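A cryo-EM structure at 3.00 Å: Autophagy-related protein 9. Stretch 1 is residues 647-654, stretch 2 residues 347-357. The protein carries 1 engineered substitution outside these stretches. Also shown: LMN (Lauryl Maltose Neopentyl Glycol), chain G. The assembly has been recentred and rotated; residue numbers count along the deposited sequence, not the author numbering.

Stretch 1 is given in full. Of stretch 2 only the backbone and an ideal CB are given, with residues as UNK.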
# COMPACT_ATOMS: atom_id res chain seq x y z
N GLY A 647 32.48 20.85 -9.25
CA GLY A 647 33.31 22.01 -8.99
C GLY A 647 32.85 22.73 -7.75
O GLY A 647 32.28 22.12 -6.85
N TYR A 648 33.10 24.03 -7.68
CA TYR A 648 32.65 24.84 -6.55
C TYR A 648 31.22 25.28 -6.80
O TYR A 648 30.96 26.07 -7.71
CB TYR A 648 33.56 26.04 -6.34
CG TYR A 648 34.93 25.69 -5.86
CD1 TYR A 648 35.13 25.18 -4.59
CD2 TYR A 648 36.04 25.89 -6.67
CE1 TYR A 648 36.39 24.86 -4.15
CE2 TYR A 648 37.29 25.57 -6.23
CZ TYR A 648 37.46 25.06 -4.97
OH TYR A 648 38.73 24.74 -4.54
N VAL A 649 30.30 24.78 -5.99
CA VAL A 649 28.90 25.13 -6.08
C VAL A 649 28.51 25.87 -4.80
O VAL A 649 29.28 25.95 -3.85
CB VAL A 649 28.01 23.89 -6.28
CG1 VAL A 649 28.56 23.06 -7.40
CG2 VAL A 649 27.95 23.09 -5.02
N CYS A 650 27.31 26.44 -4.81
CA CYS A 650 26.78 27.03 -3.60
C CYS A 650 26.55 25.95 -2.56
O CYS A 650 26.17 24.82 -2.90
CB CYS A 650 25.47 27.76 -3.90
SG CYS A 650 24.81 28.74 -2.55
N SER A 651 26.81 26.28 -1.30
CA SER A 651 26.60 25.30 -0.25
C SER A 651 25.13 25.08 0.07
O SER A 651 24.81 24.12 0.76
CB SER A 651 27.32 25.73 1.02
OG SER A 651 26.39 26.08 2.03
N TYR A 652 24.25 25.96 -0.40
CA TYR A 652 22.82 25.75 -0.19
C TYR A 652 22.24 24.81 -1.22
O TYR A 652 21.24 24.14 -0.95
CB TYR A 652 22.08 27.07 -0.25
CG TYR A 652 22.32 27.99 0.91
CD1 TYR A 652 21.66 27.80 2.11
CD2 TYR A 652 23.18 29.06 0.81
CE1 TYR A 652 21.86 28.63 3.17
CE2 TYR A 652 23.38 29.91 1.86
CZ TYR A 652 22.72 29.69 3.04
OH TYR A 652 22.93 30.53 4.10
N ALA A 653 22.83 24.76 -2.41
CA ALA A 653 22.34 23.87 -3.45
C ALA A 653 22.49 22.41 -3.07
O ALA A 653 21.73 21.57 -3.57
CB ALA A 653 23.07 24.16 -4.76
N VAL A 654 23.44 22.09 -2.20
CA VAL A 654 23.69 20.71 -1.83
C VAL A 654 22.83 20.25 -0.67
O VAL A 654 22.70 19.03 -0.45
CB VAL A 654 25.17 20.49 -1.49
CG1 VAL A 654 26.04 20.99 -2.60
CG2 VAL A 654 25.50 21.18 -0.20
N UNK A 347 22.83 30.66 -11.00
CA UNK A 347 21.46 30.84 -10.55
C UNK A 347 21.28 30.35 -9.13
O UNK A 347 20.45 30.88 -8.40
CB UNK A 347 20.49 30.11 -11.48
N UNK A 348 22.03 29.33 -8.72
CA UNK A 348 21.95 28.88 -7.34
C UNK A 348 22.48 29.94 -6.38
O UNK A 348 21.90 30.18 -5.32
CB UNK A 348 22.73 27.57 -7.16
N UNK A 349 23.59 30.58 -6.74
CA UNK A 349 24.08 31.68 -5.92
C UNK A 349 23.08 32.83 -5.89
O UNK A 349 22.95 33.50 -4.87
CB UNK A 349 25.43 32.17 -6.44
N UNK A 350 22.38 33.06 -6.99
CA UNK A 350 21.38 34.13 -7.01
C UNK A 350 20.21 33.79 -6.10
O UNK A 350 19.74 34.64 -5.33
CB UNK A 350 20.88 34.38 -8.44
N UNK A 351 19.70 32.56 -6.19
CA UNK A 351 18.62 32.12 -5.30
C UNK A 351 19.04 32.26 -3.85
O UNK A 351 18.25 32.67 -3.00
CB UNK A 351 18.23 30.67 -5.60
N UNK A 352 20.30 31.94 -3.55
CA UNK A 352 20.75 31.99 -2.16
C UNK A 352 21.03 33.40 -1.69
O UNK A 352 20.90 33.68 -0.50
CB UNK A 352 22.01 31.14 -1.98
N UNK A 353 21.41 34.31 -2.58
CA UNK A 353 21.55 35.70 -2.20
C UNK A 353 20.20 36.33 -1.95
O UNK A 353 20.02 37.09 -0.99
CB UNK A 353 22.31 36.48 -3.28
N UNK A 354 19.22 36.05 -2.81
CA UNK A 354 17.93 36.70 -2.70
C UNK A 354 17.13 36.14 -1.53
O UNK A 354 16.55 36.89 -0.74
CB UNK A 354 17.14 36.54 -4.00
N UNK A 355 17.10 34.81 -1.40
CA UNK A 355 16.24 34.20 -0.40
C UNK A 355 16.79 34.35 1.01
O UNK A 355 16.02 34.34 1.97
CB UNK A 355 16.04 32.72 -0.72
N UNK A 356 18.10 34.46 1.15
CA UNK A 356 18.71 34.56 2.46
C UNK A 356 19.07 35.99 2.85
O UNK A 356 19.74 36.19 3.86
CB UNK A 356 19.96 33.68 2.51
N UNK A 357 18.64 36.98 2.07
CA UNK A 357 18.86 38.35 2.45
C UNK A 357 20.30 38.79 2.48
O UNK A 357 20.61 39.80 3.11
CB UNK A 357 18.24 38.59 3.83
C1 LMN G . 18.65 38.12 -20.57
O1 LMN G . 19.19 39.10 -21.24
C2 LMN G . 18.03 37.07 -21.52
O2 LMN G . 19.02 36.62 -22.43
C3 LMN G . 17.52 35.91 -20.73
O3 LMN G . 16.91 34.95 -21.67
C4 LMN G . 16.53 36.28 -19.71
O4 LMN G . 16.36 35.11 -18.79
C5 LMN G . 16.93 37.46 -18.88
O5 LMN G . 17.48 38.59 -19.68
C6 LMN G . 15.72 37.97 -18.09
O6 LMN G . 14.54 37.73 -18.83
CAA LMN G . 18.64 51.27 -23.84
CAB LMN G . 21.05 49.82 -19.21
OAI LMN G . 11.17 34.23 -16.43
OAJ LMN G . 15.68 34.12 -14.67
OAL LMN G . 24.43 34.71 -17.55
OAN LMN G . 20.64 37.53 -15.52
OAP LMN G . 22.29 38.79 -16.92
OAQ LMN G . 11.81 32.08 -18.78
OAR LMN G . 17.17 31.76 -14.54
OAS LMN G . 13.83 31.53 -20.60
OAT LMN G . 17.70 31.19 -17.42
OAU LMN G . 16.45 32.54 -19.03
OAV LMN G . 20.73 32.69 -16.85
CAW LMN G . 18.78 49.83 -24.39
CAX LMN G . 20.39 48.54 -18.65
CAY LMN G . 18.23 48.84 -23.34
CAZ LMN G . 21.33 47.94 -17.58
CBA LMN G . 19.28 47.72 -23.08
CBB LMN G . 21.88 46.57 -18.06
CBC LMN G . 19.01 47.09 -21.68
CBD LMN G . 23.24 46.33 -17.36
CBE LMN G . 20.15 46.08 -21.34
CBF LMN G . 24.06 45.27 -18.15
CBG LMN G . 20.44 45.18 -22.58
CBH LMN G . 23.10 44.14 -18.63
CBI LMN G . 21.38 44.01 -22.14
CBJ LMN G . 23.90 43.15 -19.53
CBK LMN G . 20.50 42.80 -21.66
CBL LMN G . 23.21 41.75 -19.49
CBM LMN G . 12.03 34.74 -17.42
CBN LMN G . 16.88 34.87 -14.68
CBP LMN G . 23.22 34.99 -16.90
CBQ LMN G . 21.29 41.46 -21.89
CBR LMN G . 21.68 41.35 -19.36
CBS LMN G . 19.62 40.18 -20.40
CBT LMN G . 22.03 39.21 -20.83
OBV LMN G . 22.59 38.73 -19.60
OBX LMN G . 22.83 36.65 -18.63
OBY LMN G . 14.44 34.48 -17.63
OBZ LMN G . 19.07 34.73 -15.70
OCB LMN G . 19.82 35.15 -17.92
CCC LMN G . 13.14 33.76 -17.64
CCD LMN G . 18.06 33.97 -14.91
CCF LMN G . 22.21 35.51 -17.89
CCH LMN G . 20.50 37.22 -16.95
CCJ LMN G . 21.89 37.69 -18.99
CCL LMN G . 21.24 38.24 -17.74
CCM LMN G . 21.17 40.54 -20.62
CCN LMN G . 12.90 33.01 -18.95
CCO LMN G . 17.54 32.69 -15.58
CCQ LMN G . 20.89 35.81 -17.16
CCR LMN G . 15.11 34.54 -18.95
CCS LMN G . 19.01 34.36 -17.12
CCT LMN G . 14.11 32.26 -19.36
CCU LMN G . 18.50 32.00 -16.49
CCV LMN G . 15.28 33.15 -19.59
CCW LMN G . 19.38 32.89 -17.29

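Position 347 lies in a helix, and its ideal CB has nothing of stretch 1 within 5.5 Å, so these atoms favour no particular side chain. The residue is Asp347, whose OD1 comes to 3.5 Å from OAR of the LMN detergent.

At position 348 the CA-to-CB bond points toward stretch 1, and the ideal CB sits 4.2 Å from Ala653 CB and 4.3 Å from Cys650 CB. With two small neighbours, a side chain of modest size, apolar or polar, could pass alongside. The residue is Asn348. Asn348 ND2 packs 3.6 Å from Ala653 CB, and the amide finds its hydrogen bonds elsewhere in the structure.

Position 349 directs CA-to-CB sideways, with Cys650 CB 5.1 Å from the ideal CB. A long side chain could reach back along the strand; an aromatic or a flexible aliphatic chain would do, and a polar tip would meet the carbonyl oxygen of Val649. The residue is Tyr349, whose end comes nearer than its start. Cys650 CB lies over one face of the ring, 4.0 Å from the centroid and 15° off the normal, a CH-pi contact, while Cys650 SG stands obliquely at 4.6 Å from the same centroid. Beyond the ring, Tyr349 OH reaches to 3.3 Å from Val649 O.

Positions 350 and 351 are helical and out of reach of stretch 1, which therefore leaves their choice open. They are Phe350 and Ile351.

Position 352 points toward stretch 1, and its ideal CB is already 3.7 Å from both Tyr652 CD2 and Cys650 SG. Those are packing distances for a methyl group, so a small apolar residue suits the site best. Ala352 fills it, its CB touching sulfur and ring.

Position 353 points away from stretch 1, while 354 and 355 lie beyond its reach; many residues would serve. They are Leu353, Ile354 and Asn355, and the amide nitrogens of all three bond to carbonyl oxygens four residues earlier.

At position 356 CA-to-CB again points toward stretch 1, with Tyr652 OH 4.6 Å from the ideal CB. The phi/psi of -100/9 suits a chain leaving its helix, where Asn, Asp or Ser would be natural, although a compact apolar group could also cover the ring. The end of the Asn356 side chain lies over one face of the Tyr652 ring.

Position 357 has a positive phi of 66°, which by itself favours glycine, and its ideal CB meets nothing of stretch 1. Gly357 is the residue.

Stretch 2 (347-357) DNYFIALINNG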
# COMPACT_ATOMS: atom_id res chain seq x y z
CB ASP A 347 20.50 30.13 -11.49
CG ASP A 347 20.41 30.78 -12.84
OD1 ASP A 347 20.22 32.01 -12.90
OD2 ASP A 347 20.55 30.07 -13.85
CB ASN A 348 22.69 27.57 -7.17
CG ASN A 348 21.97 26.42 -7.79
OD1 ASN A 348 20.76 26.46 -7.96
ND2 ASN A 348 22.70 25.37 -8.13
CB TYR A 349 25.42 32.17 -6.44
CG TYR A 349 26.58 31.31 -6.04
CD1 TYR A 349 27.05 31.30 -4.74
CD2 TYR A 349 27.23 30.53 -6.97
CE1 TYR A 349 28.10 30.52 -4.38
CE2 TYR A 349 28.29 29.75 -6.62
CZ TYR A 349 28.73 29.75 -5.33
OH TYR A 349 29.79 28.96 -4.98
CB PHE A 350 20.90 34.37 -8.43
CG PHE A 350 20.12 35.63 -8.60
CD1 PHE A 350 20.75 36.80 -8.93
CD2 PHE A 350 18.75 35.63 -8.45
CE1 PHE A 350 20.03 37.95 -9.09
CE2 PHE A 350 18.04 36.78 -8.61
CZ PHE A 350 18.68 37.94 -8.93
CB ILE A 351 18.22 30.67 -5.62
CG1 ILE A 351 17.72 30.55 -7.05
CG2 ILE A 351 17.15 30.21 -4.69
CD1 ILE A 351 17.64 29.14 -7.51
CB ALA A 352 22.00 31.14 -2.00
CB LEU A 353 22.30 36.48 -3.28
CG LEU A 353 23.78 36.28 -3.51
CD1 LEU A 353 24.18 36.99 -4.77
CD2 LEU A 353 24.57 36.81 -2.36
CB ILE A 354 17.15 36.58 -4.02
CG1 ILE A 354 17.83 37.41 -5.11
CG2 ILE A 354 15.74 37.05 -3.85
CD1 ILE A 354 18.07 38.83 -4.72
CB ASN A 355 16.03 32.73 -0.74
CG ASN A 355 14.99 32.52 -1.79
OD1 ASN A 355 14.67 33.43 -2.54
ND2 ASN A 355 14.43 31.32 -1.84
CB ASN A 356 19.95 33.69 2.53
CG ASN A 356 19.66 32.25 2.21
OD1 ASN A 356 20.31 31.64 1.38
ND2 ASN A 356 18.66 31.70 2.88
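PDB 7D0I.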